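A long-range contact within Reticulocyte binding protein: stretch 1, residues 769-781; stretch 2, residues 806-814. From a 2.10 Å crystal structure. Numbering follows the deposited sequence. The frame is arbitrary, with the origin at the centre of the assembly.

Stretch 1, residues 769-781: KHLLKGQVIVDAD
Stretch 2 (806-814) LTAIVIKVG

The contact between residues 769-781 and 806-814 is an antiparallel strand pairing interrupted by a classic β-bulge, and it illustrates how one extra residue can be absorbed without breaking the ladder. Strand 775-778 runs against strand 807-813 at 135° between their N-to-C directions, with a closest axial approach of 4.6 Å.

The approach is a 3-10 segment, 769-773, closed by G774 N to L771 O at 3.1 Å. G774 (phi/psi -84/179) then runs close against the partner, its CA 3.3 Å from K812 O; an ideal CB here would clash with that oxygen and with CG2 of both I811 and V813. Pairing begins with Q775 and K812, whose reciprocal bonds, Q775 N to K812 O and K812 N to Q775 O, are both 2.8 Å. V776 and I811 form the next, non-hydrogen-bonded pair, CA to CA 4.5 Å.

Here the register shifts by one. I777 turns to phi/psi -109/-17, so that two successive amides converge on one carbonyl: I777 N lies 2.9 Å from V810 O, and V778 N makes a weak bond of 3.3 Å to the same V810 O. V810 N returns 3.0 Å to V778 O, completing the V778-V810 pair. Beyond it, D779 O and A808 O approach to 3.3 Å as two acceptors, without a bond.

Side chains follow this pattern. V778 and V810, both t, share a face with Q775 and K812 and pack CB to CB at 3.6 Å. I777 (p, t) points sideways, yet its CG1 reaches V810 CG1 at 4.0 Å. On the other face, V776 (t) sets CG1 4.0 Å from I809 CG2 and CG2 4.5 Å from CG1 of I811 (m, t). At the ends, L771 CD2 meets V813 CG2 at 4.1 Å, and A780 CB meets T807 CG2 at 3.7 Å.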

ATOM      1  N   LYS A 769     -17.943  -0.977 -40.728  1.00 23.69           N
ATOM      2  CA  LYS A 769     -17.491  -1.777 -41.881  1.00 24.19           C
ATOM      3  C   LYS A 769     -16.052  -1.462 -42.299  1.00 22.30           C
ATOM      4  O   LYS A 769     -15.354  -2.320 -42.839  1.00 21.87           O
ATOM      5  CB  LYS A 769     -18.424  -1.587 -43.090  1.00 24.39           C
ATOM      6  CG  LYS A 769     -18.414  -0.182 -43.692  1.00 27.72           C
ATOM      7  CD  LYS A 769     -19.319  -0.079 -44.908  1.00 26.69           C
ATOM      8  CE  LYS A 769     -19.184   1.278 -45.577  1.00 29.26           C
ATOM      9  NZ  LYS A 769     -20.025   1.393 -46.803  1.00 31.74           N
ATOM     10  N   HIS A 770     -15.623  -0.228 -42.049  1.00 20.71           N
ATOM     11  CA  HIS A 770     -14.253   0.210 -42.341  1.00 19.07           C
ATOM     12  C   HIS A 770     -13.176  -0.638 -41.645  1.00 17.96           C
ATOM     13  O   HIS A 770     -12.025  -0.660 -42.083  1.00 16.65           O
ATOM     14  CB  HIS A 770     -14.085   1.682 -41.950  1.00 20.13           C
ATOM     15  CG  HIS A 770     -14.239   1.940 -40.483  1.00 20.14           C
ATOM     16  ND1 HIS A 770     -13.160   2.041 -39.633  1.00 23.44           N
ATOM     17  CD2 HIS A 770     -15.342   2.105 -39.714  1.00 18.66           C
ATOM     18  CE1 HIS A 770     -13.591   2.261 -38.404  1.00 22.82           C
ATOM     19  NE2 HIS A 770     -14.911   2.304 -38.426  1.00 21.38           N
ATOM     20  N   LEU A 771     -13.551  -1.327 -40.567  1.00 16.37           N
ATOM     21  CA  LEU A 771     -12.628  -2.189 -39.826  1.00 16.50           C
ATOM     22  C   LEU A 771     -12.207  -3.438 -40.605  1.00 16.75           C
ATOM     23  O   LEU A 771     -11.153  -4.012 -40.331  1.00 16.08           O
ATOM     24  CB  LEU A 771     -13.247  -2.609 -38.488  1.00 16.81           C
ATOM     25  CG  LEU A 771     -13.541  -1.498 -37.478  1.00 14.87           C
ATOM     26  CD1 LEU A 771     -14.206  -2.083 -36.231  1.00 17.35           C
ATOM     27  CD2 LEU A 771     -12.267  -0.742 -37.113  1.00 11.37           C
ATOM     28  N   LEU A 772     -13.024  -3.856 -41.573  1.00 17.06           N
ATOM     29  CA  LEU A 772     -12.710  -5.027 -42.401  1.00 17.83           C
ATOM     30  C   LEU A 772     -11.496  -4.803 -43.316  1.00 17.89           C
ATOM     31  O   LEU A 772     -10.918  -5.764 -43.819  1.00 16.93           O
ATOM     32  CB  LEU A 772     -13.930  -5.438 -43.238  1.00 18.40           C
ATOM     33  CG  LEU A 772     -15.136  -5.952 -42.444  1.00 18.80           C
ATOM     34  CD1 LEU A 772     -16.397  -5.912 -43.291  1.00 18.45           C
ATOM     35  CD2 LEU A 772     -14.882  -7.360 -41.916  1.00 19.32           C
ATOM     36  N   LYS A 773     -11.121  -3.539 -43.523  1.00 18.98           N
ATOM     37  CA  LYS A 773      -9.951  -3.180 -44.336  1.00 19.91           C
ATOM     38  C   LYS A 773      -8.668  -3.047 -43.511  1.00 19.35           C
ATOM     39  O   LYS A 773      -7.601  -2.776 -44.062  1.00 18.54           O
ATOM     40  CB  LYS A 773     -10.206  -1.858 -45.067  1.00 20.50           C
ATOM     41  CG  LYS A 773     -11.421  -1.859 -45.998  1.00 21.36           C
ATOM     42  CD  LYS A 773     -11.222  -2.734 -47.235  1.00 24.61           C
ATOM     43  CE  LYS A 773     -10.130  -2.206 -48.155  0.10 23.74           C
ATOM     44  NZ  LYS A 773     -10.141  -2.885 -49.479  0.10 23.65           N
ATOM     45  N   GLY A 774      -8.775  -3.235 -42.197  1.00 19.11           N
ATOM     46  CA  GLY A 774      -7.644  -3.061 -41.288  1.00 18.76           C
ATOM     47  C   GLY A 774      -6.743  -4.277 -41.163  1.00 18.06           C
ATOM     48  O   GLY A 774      -6.987  -5.315 -41.776  1.00 16.89           O
ATOM     49  N   GLN A 775      -5.695  -4.130 -40.356  1.00 17.93           N
ATOM     50  CA  GLN A 775      -4.722  -5.193 -40.110  1.00 18.34           C
ATOM     51  C   GLN A 775      -4.949  -5.785 -38.724  1.00 18.04           C
ATOM     52  O   GLN A 775      -5.207  -5.050 -37.771  1.00 17.58           O
ATOM     53  CB  GLN A 775      -3.299  -4.635 -40.181  1.00 18.53           C
ATOM     54  CG  GLN A 775      -2.945  -3.946 -41.500  1.00 19.20           C
ATOM     55  CD  GLN A 775      -1.717  -3.042 -41.393  1.00 22.62           C
ATOM     56  OE1 GLN A 775      -1.493  -2.388 -40.371  0.50 24.24           O
ATOM     57  NE2 GLN A 775      -0.927  -2.991 -42.461  0.50 23.78           N
ATOM     58  N   VAL A 776      -4.838  -7.107 -38.615  1.00 17.68           N
ATOM     59  CA  VAL A 776      -4.924  -7.789 -37.323  1.00 17.84           C
ATOM     60  C   VAL A 776      -3.566  -7.755 -36.624  1.00 18.11           C
ATOM     61  O   VAL A 776      -2.593  -8.309 -37.142  1.00 18.59           O
ATOM     62  CB  VAL A 776      -5.360  -9.263 -37.481  1.00 17.19           C
ATOM     63  CG1 VAL A 776      -5.498  -9.932 -36.106  1.00 16.21           C
ATOM     64  CG2 VAL A 776      -6.665  -9.350 -38.258  1.00 16.74           C
ATOM     65  N   ILE A 777      -3.501  -7.104 -35.459  1.00 17.21           N
ATOM     66  CA  ILE A 777      -2.253  -7.036 -34.679  1.00 15.88           C
ATOM     67  C   ILE A 777      -2.278  -7.880 -33.389  1.00 15.88           C
ATOM     68  O   ILE A 777      -1.225  -8.171 -32.812  1.00 14.13           O
ATOM     69  CB  ILE A 777      -1.832  -5.576 -34.382  1.00 16.33           C
ATOM     70  CG1 ILE A 777      -2.861  -4.856 -33.508  1.00 14.74           C
ATOM     71  CG2 ILE A 777      -1.621  -4.822 -35.696  1.00 14.83           C
ATOM     72  CD1 ILE A 777      -2.346  -3.557 -32.939  1.00 16.15           C
ATOM     73  N   VAL A 778      -3.474  -8.267 -32.947  1.00 14.71           N
ATOM     74  CA  VAL A 778      -3.624  -9.252 -31.872  1.00 15.41           C
ATOM     75  C   VAL A 778      -4.577 -10.347 -32.338  1.00 15.36           C
ATOM     76  O   VAL A 778      -5.664 -10.057 -32.844  1.00 15.59           O
ATOM     77  CB  VAL A 778      -4.167  -8.618 -30.562  1.00 14.38           C
ATOM     78  CG1 VAL A 778      -4.361  -9.680 -29.479  1.00 13.73           C
ATOM     79  CG2 VAL A 778      -3.240  -7.527 -30.072  1.00 14.87           C
ATOM     80  N   ASP A 779      -4.164 -11.601 -32.180  1.00 15.85           N
ATOM     81  CA  ASP A 779      -5.033 -12.738 -32.494  1.00 16.23           C
ATOM     82  C   ASP A 779      -4.996 -13.753 -31.346  1.00 16.55           C
ATOM     83  O   ASP A 779      -4.609 -13.402 -30.231  1.00 17.05           O
ATOM     84  CB  ASP A 779      -4.672 -13.341 -33.868  1.00 16.11           C
ATOM     85  CG  ASP A 779      -3.401 -14.176 -33.854  1.00 17.48           C
ATOM     86  OD1 ASP A 779      -2.698 -14.223 -32.826  1.00 17.60           O
ATOM     87  OD2 ASP A 779      -3.108 -14.800 -34.897  1.00 20.55           O
ATOM     88  N   ALA A 780      -5.405 -14.992 -31.609  1.00 15.74           N
ATOM     89  CA  ALA A 780      -5.451 -16.029 -30.574  1.00 15.53           C
ATOM     90  C   ALA A 780      -4.065 -16.467 -30.077  1.00 15.25           C
ATOM     91  O   ALA A 780      -3.931 -16.942 -28.943  1.00 14.40           O
ATOM     92  CB  ALA A 780      -6.233 -17.237 -31.082  1.00 14.37           C
ATOM     93  N   ASP A 781      -3.044 -16.310 -30.921  1.00 15.47           N
ATOM     94  CA  ASP A 781      -1.695 -16.809 -30.621  1.00 15.88           C
ATOM     95  C   ASP A 781      -0.693 -15.744 -30.178  1.00 16.90           C
ATOM     96  O   ASP A 781       0.214 -16.033 -29.388  1.00 16.48           O
ATOM     97  CB  ASP A 781      -1.120 -17.527 -31.842  1.00 17.00           C
ATOM     98  CG  ASP A 781      -1.837 -18.823 -32.155  1.00 16.91           C
ATOM     99  OD1 ASP A 781      -2.338 -19.482 -31.219  1.00 18.51           O
ATOM    100  OD2 ASP A 781      -1.885 -19.187 -33.345  1.00 21.29           O
ATOM    101  N   LEU A 806     -13.171 -18.057 -26.646  1.00 15.92           N
ATOM    102  CA  LEU A 806     -12.034 -17.684 -25.799  1.00 15.60           C
ATOM    103  C   LEU A 806     -10.875 -17.058 -26.591  1.00 14.53           C
ATOM    104  O   LEU A 806      -9.713 -17.446 -26.428  1.00 13.63           O
ATOM    105  CB  LEU A 806     -11.551 -18.904 -25.007  1.00 15.83           C
ATOM    106  CG  LEU A 806     -12.633 -19.640 -24.207  1.00 17.17           C
ATOM    107  CD1 LEU A 806     -11.998 -20.679 -23.298  1.00 15.01           C
ATOM    108  CD2 LEU A 806     -13.478 -18.663 -23.391  1.00 14.00           C
ATOM    109  N   THR A 807     -11.208 -16.086 -27.437  1.00 14.10           N
ATOM    110  CA  THR A 807     -10.234 -15.448 -28.328  1.00 14.54           C
ATOM    111  C   THR A 807     -10.371 -13.924 -28.290  1.00 15.00           C
ATOM    112  O   THR A 807     -11.486 -13.391 -28.262  1.00 13.93           O
ATOM    113  CB  THR A 807     -10.410 -15.935 -29.787  1.00 14.58           C
ATOM    114  OG1 THR A 807     -10.253 -17.359 -29.841  1.00 17.73           O
ATOM    115  CG2 THR A 807      -9.394 -15.276 -30.721  1.00 14.52           C
ATOM    116  N   ALA A 808      -9.230 -13.236 -28.278  1.00 14.45           N
ATOM    117  CA  ALA A 808      -9.192 -11.776 -28.371  1.00 14.67           C
ATOM    118  C   ALA A 808      -8.603 -11.365 -29.717  1.00 13.05           C
ATOM    119  O   ALA A 808      -7.564 -11.884 -30.120  1.00 12.21           O
ATOM    120  CB  ALA A 808      -8.367 -11.188 -27.225  1.00 14.34           C
ATOM    121  N   ILE A 809      -9.273 -10.444 -30.407  1.00 13.77           N
ATOM    122  CA  ILE A 809      -8.779  -9.908 -31.676  1.00 14.06           C
ATOM    123  C   ILE A 809      -8.677  -8.381 -31.620  1.00 14.80           C
ATOM    124  O   ILE A 809      -9.622  -7.709 -31.213  1.00 16.37           O
ATOM    125  CB  ILE A 809      -9.692 -10.293 -32.869  1.00 13.98           C
ATOM    126  CG1 ILE A 809      -9.974 -11.802 -32.898  1.00 13.52           C
ATOM    127  CG2 ILE A 809      -9.047  -9.874 -34.183  1.00 12.91           C
ATOM    128  CD1 ILE A 809      -8.761 -12.651 -33.186  1.00 10.94           C
ATOM    129  N   VAL A 810      -7.533  -7.838 -32.028  1.00 14.73           N
ATOM    130  CA  VAL A 810      -7.389  -6.387 -32.170  1.00 15.31           C
ATOM    131  C   VAL A 810      -7.035  -6.045 -33.615  1.00 15.86           C
ATOM    132  O   VAL A 810      -6.086  -6.600 -34.178  1.00 15.70           O
ATOM    133  CB  VAL A 810      -6.327  -5.785 -31.221  1.00 14.23           C
ATOM    134  CG1 VAL A 810      -6.206  -4.279 -31.448  1.00 13.61           C
ATOM    135  CG2 VAL A 810      -6.679  -6.069 -29.767  1.00 14.24           C
ATOM    136  N   ILE A 811      -7.816  -5.140 -34.203  1.00 16.94           N
ATOM    137  CA  ILE A 811      -7.584  -4.658 -35.565  1.00 18.12           C
ATOM    138  C   ILE A 811      -7.171  -3.185 -35.536  1.00 17.66           C
ATOM    139  O   ILE A 811      -7.695  -2.404 -34.743  1.00 16.01           O
ATOM    140  CB  ILE A 811      -8.844  -4.809 -36.451  1.00 18.73           C
ATOM    141  CG1 ILE A 811      -9.349  -6.256 -36.431  1.00 19.37           C
ATOM    142  CG2 ILE A 811      -8.541  -4.397 -37.882  1.00 21.77           C
ATOM    143  CD1 ILE A 811     -10.577  -6.499 -37.303  1.00 18.87           C
ATOM    144  N   LYS A 812      -6.227  -2.824 -36.404  1.00 17.92           N
ATOM    145  CA  LYS A 812      -5.797  -1.437 -36.585  1.00 17.82           C
ATOM    146  C   LYS A 812      -6.084  -0.979 -38.016  1.00 18.18           C
ATOM    147  O   LYS A 812      -5.756  -1.683 -38.978  1.00 16.57           O
ATOM    148  CB  LYS A 812      -4.295  -1.304 -36.311  1.00 17.42           C
ATOM    149  CG  LYS A 812      -3.725   0.101 -36.511  1.00 17.30           C
ATOM    150  CD  LYS A 812      -2.219   0.067 -36.698  1.00 19.03           C
ATOM    151  CE  LYS A 812      -1.658   1.455 -36.959  1.00 19.41           C
ATOM    152  NZ  LYS A 812      -0.189   1.420 -37.215  1.00 19.38           N
ATOM    153  N   VAL A 813      -6.685   0.203 -38.144  1.00 19.21           N
ATOM    154  CA  VAL A 813      -6.849   0.864 -39.441  1.00 19.55           C
ATOM    155  C   VAL A 813      -6.013   2.142 -39.457  1.00 20.57           C
ATOM    156  O   VAL A 813      -6.340   3.114 -38.772  1.00 21.90           O
ATOM    157  CB  VAL A 813      -8.325   1.198 -39.728  1.00 19.15           C
ATOM    158  CG1 VAL A 813      -8.464   1.920 -41.071  1.00 18.01           C
ATOM    159  CG2 VAL A 813      -9.168  -0.074 -39.711  1.00 19.72           C
ATOM    160  N   GLY A 814      -4.926   2.124 -40.227  1.00 21.59           N
ATOM    161  CA  GLY A 814      -4.059   3.293 -40.382  1.00 22.63           C
ATOM    162  C   GLY A 814      -4.658   4.325 -41.322  1.00 23.70           C
ATOM    163  O   GLY A 814      -5.009   5.432 -40.904  1.00 25.76           O
TER